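Local coordinates for protein O-methyltransferase family 2 (Planctopirus limnophila, PDB 5I2H) that probably transfers a methyl group from S-adenosyl-L-methionine to a hydroxyl oxygen of an acceptor molecule, and binds the flavone apigenin in its pocket, at residues 16-21 with 352-357; 41-46 with 96-101; 171-176 with 208-213. All blocks are in the same frame, centred on the assembly; numbering follows the deposited sequence.

Contact 1 of 3, residues 16-21 with 352-357; sequences DVTPIF and TSAHGH
Residues 16-21 run through a turn into helix 18-24, and residues 352-357 reverse the chain between strands 345-351 and 357-362. The reversal is a type I' beta turn from Ser353 to Gly356, as the positive phi of Ala354 and His355 and the bond from Gly356 N to Ser353 O indicate. The backbones come closest at Thr18 and Ala354, whose CA atoms are 4.6 Å apart. Asp16 folds back with CG anti to its backbone N, so that OD1 takes the capping bond from Thr18 N at 3.0 Å and 162°, from above the carboxylate plane. Asp16 OD1 also accepts from Thr18 OG1 at 2.6 Å, through its syn lone pair. Having given its proton there, Thr18 OG1 receives a weak bond from Ala354 N, 3.2 Å long and bent to 121°. The methyl branch does a different job: Thr18 CG2 sits over one face of the His355 ring, 3.6 Å from its centroid and 26° off the normal, a CH-pi contact, while His355 NE2 is bonded to Asp22 on the helix. An alanine in place of Thr18 would probably loosen the turn from the helix, since both the hydroxyl between Asp16 and Ala354 and the methyl over the imidazole would be gone. Toward solvent, a water donates to Asp16 OD2 at 2.7 Å and hydrogen-bonds Ser353 OG at 2.8 Å. Phe21, whose side chain is about 6 Å from a bound apigenin, packs obliquely on Ala354 and edge-to-face on Tyr109 of the second subunit. A side-chain-capped helix start thus docks on the turn of the C-terminal beta hairpin, which carries the reversed strand typical of class I methyltransferase sheets.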
# COMPACT_ATOMS: atom_id res chain seq x y z
N ASP A 16 -7.56 -9.32 15.59
CA ASP A 16 -7.48 -7.87 15.42
C ASP A 16 -7.47 -7.58 13.92
O ASP A 16 -6.51 -7.92 13.23
CB ASP A 16 -6.23 -7.34 16.10
CG ASP A 16 -6.12 -5.82 16.05
OD1 ASP A 16 -6.95 -5.16 15.43
OD2 ASP A 16 -5.19 -5.28 16.67
N VAL A 17 -8.53 -6.93 13.44
CA VAL A 17 -8.69 -6.63 12.02
C VAL A 17 -7.75 -5.52 11.55
O VAL A 17 -7.59 -5.31 10.34
CB VAL A 17 -10.16 -6.23 11.75
CG1 VAL A 17 -10.47 -4.87 12.41
CG2 VAL A 17 -10.48 -6.21 10.23
N THR A 18 -7.11 -4.81 12.48
CA THR A 18 -6.37 -3.60 12.12
C THR A 18 -5.38 -3.77 10.96
O THR A 18 -5.38 -2.92 10.06
CB THR A 18 -5.65 -3.07 13.37
OG1 THR A 18 -6.61 -2.82 14.42
CG2 THR A 18 -4.91 -1.75 13.05
N PRO A 19 -4.57 -4.83 10.88
CA PRO A 19 -3.64 -4.93 9.73
C PRO A 19 -4.33 -4.96 8.38
O PRO A 19 -3.72 -4.57 7.38
CB PRO A 19 -2.91 -6.26 9.95
CG PRO A 19 -3.22 -6.63 11.37
CD PRO A 19 -4.43 -5.94 11.83
N ILE A 20 -5.57 -5.46 8.31
CA ILE A 20 -6.26 -5.47 7.02
C ILE A 20 -6.56 -4.03 6.58
O ILE A 20 -6.43 -3.69 5.40
CB ILE A 20 -7.54 -6.33 7.09
CG1 ILE A 20 -7.16 -7.81 7.22
CG2 ILE A 20 -8.42 -6.07 5.84
CD1 ILE A 20 -8.33 -8.71 7.64
N PHE A 21 -7.00 -3.18 7.51
CA PHE A 21 -7.23 -1.77 7.17
C PHE A 21 -5.95 -1.13 6.67
O PHE A 21 -5.96 -0.35 5.71
CB PHE A 21 -7.77 -0.99 8.39
CG PHE A 21 -9.22 -1.23 8.68
CD1 PHE A 21 -10.22 -0.74 7.83
CD2 PHE A 21 -9.62 -1.90 9.80
CE1 PHE A 21 -11.57 -0.95 8.09
CE2 PHE A 21 -11.00 -2.12 10.07
CZ PHE A 21 -11.96 -1.66 9.20
N THR A 352 -8.62 2.38 21.70
CA THR A 352 -9.67 1.38 21.48
C THR A 352 -9.09 0.31 20.57
O THR A 352 -8.31 -0.54 21.04
CB THR A 352 -10.96 2.05 20.98
OG1 THR A 352 -10.70 2.73 19.74
CG2 THR A 352 -11.48 3.10 22.04
N SER A 353 -9.49 0.27 19.29
CA SER A 353 -8.87 -0.65 18.33
C SER A 353 -8.94 -0.01 16.95
O SER A 353 -9.51 1.07 16.79
CB SER A 353 -9.54 -2.03 18.32
OG SER A 353 -8.83 -2.87 17.41
N ALA A 354 -8.37 -0.69 15.96
CA ALA A 354 -8.30 -0.17 14.59
C ALA A 354 -7.75 1.26 14.58
O ALA A 354 -8.25 2.13 13.86
CB ALA A 354 -9.66 -0.26 13.88
N HIS A 355 -6.73 1.50 15.39
CA HIS A 355 -6.08 2.80 15.55
C HIS A 355 -6.95 3.85 16.23
O HIS A 355 -6.57 5.03 16.27
CB HIS A 355 -5.54 3.32 14.21
CG HIS A 355 -4.55 2.39 13.57
ND1 HIS A 355 -3.45 1.91 14.25
CD2 HIS A 355 -4.51 1.82 12.35
CE1 HIS A 355 -2.76 1.11 13.46
NE2 HIS A 355 -3.39 1.04 12.30
N GLY A 356 -8.11 3.48 16.76
CA GLY A 356 -8.98 4.44 17.41
C GLY A 356 -8.49 4.83 18.79
O GLY A 356 -7.76 4.08 19.46
N HIS A 357 -8.86 6.04 19.19
CA HIS A 357 -8.54 6.57 20.51
C HIS A 357 -9.77 7.27 21.04
O HIS A 357 -10.42 8.00 20.30
CB HIS A 357 -7.39 7.57 20.46
CG HIS A 357 -6.08 6.92 20.22
ND1 HIS A 357 -5.61 6.63 18.96
CD2 HIS A 357 -5.18 6.41 21.10
CE1 HIS A 357 -4.44 6.01 19.07
NE2 HIS A 357 -4.16 5.87 20.35
O HOH W 1 -6.10 -2.96 17.80

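Contact 2 of 3, residues 41-46 with 96-101; sequences HVFDIL and NHLVTT
Tight packing lies on the Phe43 side. With CG anti to its carbonyl carbon, the Phe43 ring runs alongside Leu98, pointing the same way, and Leu98 CB lies over one ring face, 4.0 Å from the centroid and 22° off the normal, a CH-pi contact. Phe43 CB also comes within 3.4 Å of the carbonyl oxygen, Leu98 O. Val99 CG2 packs 3.8 Å from Phe43 O. Leu74, Val37 and Leu90 pack around Phe43, so the ring belongs to the core of the N-terminal dimerisation domain, a helix-turn-helix-type fold in which helix 42-48 meets the chain leaving helix 92-97; Leu98 also touches Ile20 of the second subunit. One residue further on, the contact turns polar and opens to solvent. Asp44 OD1 accepts from Thr100 N through its syn lone pair, 2.9 Å long and nearly straight at 171°. Thr100 OG1 adds a weak bond to Asp44 OD1, at 3.4 Å. The Asp44 and Thr100 side chains cross at about a right angle. On the Leu98 side a water links the segments, donating to Asp44 OD2 at 3.0 Å and to Leu98 O at 2.8 Å.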
# COMPACT_ATOMS: atom_id res chain seq x y z
N HIS A 41 6.20 18.13 -8.38
CA HIS A 41 7.62 18.49 -8.32
C HIS A 41 8.11 18.72 -6.89
O HIS A 41 9.06 19.49 -6.68
CB HIS A 41 7.95 19.75 -9.15
CG HIS A 41 7.12 19.96 -10.39
ND1 HIS A 41 7.39 19.33 -11.59
CD2 HIS A 41 6.08 20.80 -10.63
CE1 HIS A 41 6.53 19.74 -12.50
NE2 HIS A 41 5.72 20.63 -11.95
N VAL A 42 7.50 18.04 -5.90
CA VAL A 42 7.81 18.30 -4.49
C VAL A 42 9.30 18.16 -4.20
O VAL A 42 9.90 18.99 -3.50
CB VAL A 42 6.99 17.36 -3.59
CG1 VAL A 42 7.37 17.55 -2.14
CG2 VAL A 42 5.54 17.63 -3.78
N PHE A 43 9.91 17.08 -4.68
CA PHE A 43 11.29 16.77 -4.29
C PHE A 43 12.28 17.67 -4.99
O PHE A 43 13.24 18.15 -4.37
CB PHE A 43 11.57 15.30 -4.56
CG PHE A 43 10.56 14.39 -3.91
CD1 PHE A 43 10.54 14.26 -2.53
CD2 PHE A 43 9.57 13.77 -4.66
CE1 PHE A 43 9.58 13.46 -1.89
CE2 PHE A 43 8.60 12.99 -4.04
CZ PHE A 43 8.61 12.83 -2.66
N ASP A 44 12.03 17.97 -6.26
CA ASP A 44 12.91 18.89 -6.95
C ASP A 44 12.83 20.28 -6.32
O ASP A 44 13.84 21.00 -6.25
CB ASP A 44 12.56 18.92 -8.44
CG ASP A 44 12.85 17.59 -9.14
OD1 ASP A 44 13.88 16.95 -8.84
OD2 ASP A 44 12.04 17.16 -9.98
N ILE A 45 11.64 20.68 -5.85
CA ILE A 45 11.51 21.99 -5.22
C ILE A 45 12.27 22.02 -3.89
O ILE A 45 13.09 22.91 -3.64
CB ILE A 45 10.03 22.35 -5.05
CG1 ILE A 45 9.42 22.65 -6.42
CG2 ILE A 45 9.88 23.52 -4.07
CD1 ILE A 45 7.92 22.81 -6.40
N LEU A 46 12.02 21.04 -3.03
CA LEU A 46 12.63 21.10 -1.70
C LEU A 46 14.12 20.81 -1.74
O LEU A 46 14.85 21.24 -0.82
CB LEU A 46 11.89 20.15 -0.76
CG LEU A 46 10.56 20.71 -0.23
CD1 LEU A 46 9.78 19.59 0.43
CD2 LEU A 46 10.77 21.82 0.78
N ASN A 96 18.48 11.41 -2.66
CA ASN A 96 19.24 10.53 -3.54
C ASN A 96 18.37 9.85 -4.58
O ASN A 96 18.87 9.48 -5.65
CB ASN A 96 19.96 9.47 -2.71
CG ASN A 96 21.02 10.08 -1.82
OD1 ASN A 96 21.60 11.10 -2.18
ND2 ASN A 96 21.27 9.49 -0.65
N HIS A 97 17.10 9.62 -4.29
CA HIS A 97 16.32 8.74 -5.15
C HIS A 97 15.09 9.39 -5.78
O HIS A 97 14.50 8.79 -6.68
CB HIS A 97 15.92 7.48 -4.38
CG HIS A 97 17.11 6.81 -3.76
ND1 HIS A 97 18.15 6.33 -4.52
CD2 HIS A 97 17.43 6.55 -2.47
CE1 HIS A 97 19.07 5.82 -3.72
NE2 HIS A 97 18.66 5.94 -2.47
N LEU A 98 14.67 10.57 -5.34
CA LEU A 98 13.46 11.17 -5.91
C LEU A 98 13.71 12.55 -6.51
O LEU A 98 12.76 13.20 -6.95
CB LEU A 98 12.34 11.22 -4.85
CG LEU A 98 11.94 9.77 -4.43
CD1 LEU A 98 11.01 9.64 -3.12
CD2 LEU A 98 11.31 9.01 -5.60
N VAL A 99 14.95 13.01 -6.55
CA VAL A 99 15.35 14.23 -7.24
C VAL A 99 15.81 13.84 -8.64
O VAL A 99 16.60 12.89 -8.80
CB VAL A 99 16.44 14.97 -6.46
CG1 VAL A 99 17.01 16.14 -7.26
CG2 VAL A 99 15.89 15.49 -5.13
N THR A 100 15.33 14.56 -9.67
CA THR A 100 15.50 14.12 -11.06
C THR A 100 16.96 14.15 -11.54
O THR A 100 17.29 13.44 -12.50
CB THR A 100 14.65 14.95 -12.05
OG1 THR A 100 15.00 16.35 -12.01
CG2 THR A 100 13.15 14.77 -11.77
N THR A 101 17.82 14.96 -10.93
CA THR A 101 19.20 15.05 -11.38
C THR A 101 20.14 14.21 -10.51
O THR A 101 21.35 14.23 -10.72
CB THR A 101 19.67 16.50 -11.42
OG1 THR A 101 19.29 17.14 -10.20
CG2 THR A 101 18.98 17.24 -12.56
O HOH W 2 11.22 14.46 -8.96

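Contact 3 of 3, residues 171-176 with 208-213; sequences NVAPRF and GIYTMA
Asn171 ND2 is gripped by two carbonyl oxygens, that of Gly167 one turn earlier in its own helix and that of Phe104 of the second subunit, so the amide ties helix 154-179 to the dimer interface. From Val172 on, the same helix packs against helix 209-217 of the Rossmann-like methyltransferase domain. The latter helix follows strand 199-203 and begins right after Gly208, at the end of a glycine-rich turn that in class I methyltransferases typically lies beside S-adenosylmethionine. The short axes of 171-176 and 209-213 approach to 8.6 Å and cross at -40°, and no polar pair joins them. Pro174, which has no N-H to give, lies at a kink in the first helix. Ala173 fills the crossing: its CB meets Tyr210 CD1 at 3.7 Å and Ile209 CG2 at 3.8 Å. Tyr210, with CG anti to its carbonyl carbon, lays its ring along the first helix, and Val172 CG1 and Phe176 CB meet the ring edge near its plane. At the tip, Tyr210 OH is 3.5 Å from Val172 CB. Phe176 has CG anti to its backbone N (chi1 177°), which presents a ring face to the edge of Tyr210: a T-shaped pair with centroids 5.5 Å apart and planes at 77°. His300 meets both rings from the central sheet, so the aromatic pair is enclosed between helices and strands. One turn on in the second helix, Ala213 CB lies 4.0 Å from Ala173 CB, methyl against methyl.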
# COMPACT_ATOMS: atom_id res chain seq x y z
N ASN A 171 -16.13 -4.24 15.09
CA ASN A 171 -14.82 -4.64 15.60
C ASN A 171 -14.32 -3.76 16.73
O ASN A 171 -13.54 -4.23 17.56
CB ASN A 171 -13.78 -4.64 14.48
CG ASN A 171 -13.86 -5.89 13.64
OD1 ASN A 171 -13.23 -6.91 13.97
ND2 ASN A 171 -14.68 -5.86 12.56
N VAL A 172 -14.70 -2.48 16.77
CA VAL A 172 -14.10 -1.54 17.72
C VAL A 172 -15.05 -1.25 18.88
O VAL A 172 -14.59 -0.98 20.00
CB VAL A 172 -13.71 -0.23 17.01
CG1 VAL A 172 -13.06 0.76 18.04
CG2 VAL A 172 -12.75 -0.52 15.83
N ALA A 173 -16.37 -1.28 18.65
CA ALA A 173 -17.29 -0.90 19.72
C ALA A 173 -17.11 -1.75 20.98
O ALA A 173 -17.22 -1.18 22.08
CB ALA A 173 -18.75 -0.94 19.23
N PRO A 174 -16.80 -3.06 20.92
CA PRO A 174 -16.57 -3.80 22.18
C PRO A 174 -15.43 -3.22 23.02
O PRO A 174 -15.56 -3.14 24.26
CB PRO A 174 -16.25 -5.23 21.71
CG PRO A 174 -16.99 -5.35 20.37
CD PRO A 174 -16.83 -3.96 19.75
N ARG A 175 -14.32 -2.85 22.38
CA ARG A 175 -13.24 -2.18 23.09
C ARG A 175 -13.71 -0.85 23.65
O ARG A 175 -13.50 -0.54 24.83
CB ARG A 175 -12.05 -1.94 22.15
CG ARG A 175 -11.44 -3.18 21.60
CD ARG A 175 -10.82 -4.02 22.67
NE ARG A 175 -10.48 -5.35 22.18
CZ ARG A 175 -9.98 -6.28 22.98
NH1 ARG A 175 -9.79 -6.01 24.27
NH2 ARG A 175 -9.68 -7.47 22.50
N PHE A 176 -14.35 -0.04 22.80
CA PHE A 176 -14.82 1.27 23.21
C PHE A 176 -15.67 1.18 24.47
O PHE A 176 -15.45 1.94 25.42
CB PHE A 176 -15.64 1.89 22.08
CG PHE A 176 -16.23 3.22 22.44
CD1 PHE A 176 -15.51 4.37 22.23
CD2 PHE A 176 -17.49 3.31 22.97
CE1 PHE A 176 -16.04 5.60 22.57
CE2 PHE A 176 -18.04 4.53 23.32
CZ PHE A 176 -17.32 5.68 23.13
N GLY A 208 -24.95 3.72 15.01
CA GLY A 208 -25.21 3.80 16.44
C GLY A 208 -24.64 2.63 17.23
O GLY A 208 -24.96 2.44 18.42
N ILE A 209 -23.79 1.84 16.59
CA ILE A 209 -23.28 0.60 17.18
C ILE A 209 -22.49 0.90 18.45
O ILE A 209 -22.55 0.12 19.42
CB ILE A 209 -22.46 -0.16 16.14
CG1 ILE A 209 -23.43 -0.78 15.11
CG2 ILE A 209 -21.61 -1.26 16.76
CD1 ILE A 209 -22.71 -1.23 13.84
N TYR A 210 -21.71 2.00 18.46
CA TYR A 210 -20.94 2.29 19.67
C TYR A 210 -21.86 2.52 20.85
O TYR A 210 -21.57 2.07 21.97
CB TYR A 210 -20.02 3.49 19.46
CG TYR A 210 -18.89 3.18 18.50
CD1 TYR A 210 -17.71 2.59 18.93
CD2 TYR A 210 -19.00 3.46 17.14
CE1 TYR A 210 -16.68 2.29 18.04
CE2 TYR A 210 -17.97 3.17 16.24
CZ TYR A 210 -16.81 2.59 16.70
OH TYR A 210 -15.78 2.29 15.83
N THR A 211 -22.96 3.25 20.63
CA THR A 211 -23.93 3.50 21.69
C THR A 211 -24.62 2.21 22.12
O THR A 211 -24.81 1.99 23.32
CB THR A 211 -24.95 4.53 21.24
OG1 THR A 211 -24.25 5.75 20.98
CG2 THR A 211 -26.01 4.78 22.31
N MSE A 212 -24.98 1.34 21.16
CA MSE A 212 -25.61 0.08 21.52
C MSE A 212 -24.69 -0.77 22.41
O MSE A 212 -25.16 -1.36 23.38
CB MSE A 212 -26.04 -0.71 20.29
CG MSE A 212 -27.06 0.06 19.48
SE MSE A 212 -27.24 -0.79 17.76
CE MSE A 212 -28.06 0.78 16.90
N ALA A 213 -23.38 -0.81 22.11
CA ALA A 213 -22.47 -1.53 23.00
C ALA A 213 -22.45 -0.91 24.39
O ALA A 213 -22.52 -1.62 25.41
CB ALA A 213 -21.06 -1.57 22.40

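From the N terminus, residues 16-21 open contact 1, whose loop does not close until 352-357, near the C terminus. Contacts 2 and 3 both nest inside that loop, in series: contact 2 closes between 41-46 and 96-101 before contact 3 joins 171-176 to 208-213. Contact 2 is internal to the dimerisation domain, with its centre about 34 Å from that of contact 1 and about 45 Å from that of contact 3, whereas contact 1 ties the start of this domain to the C-terminal hairpin. Contacts 1 and 3 touch directly, Val172 CG2 packing 3.7 Å from Ala354 CB, so helix 154-179 links the hairpin turn to helix 209-217.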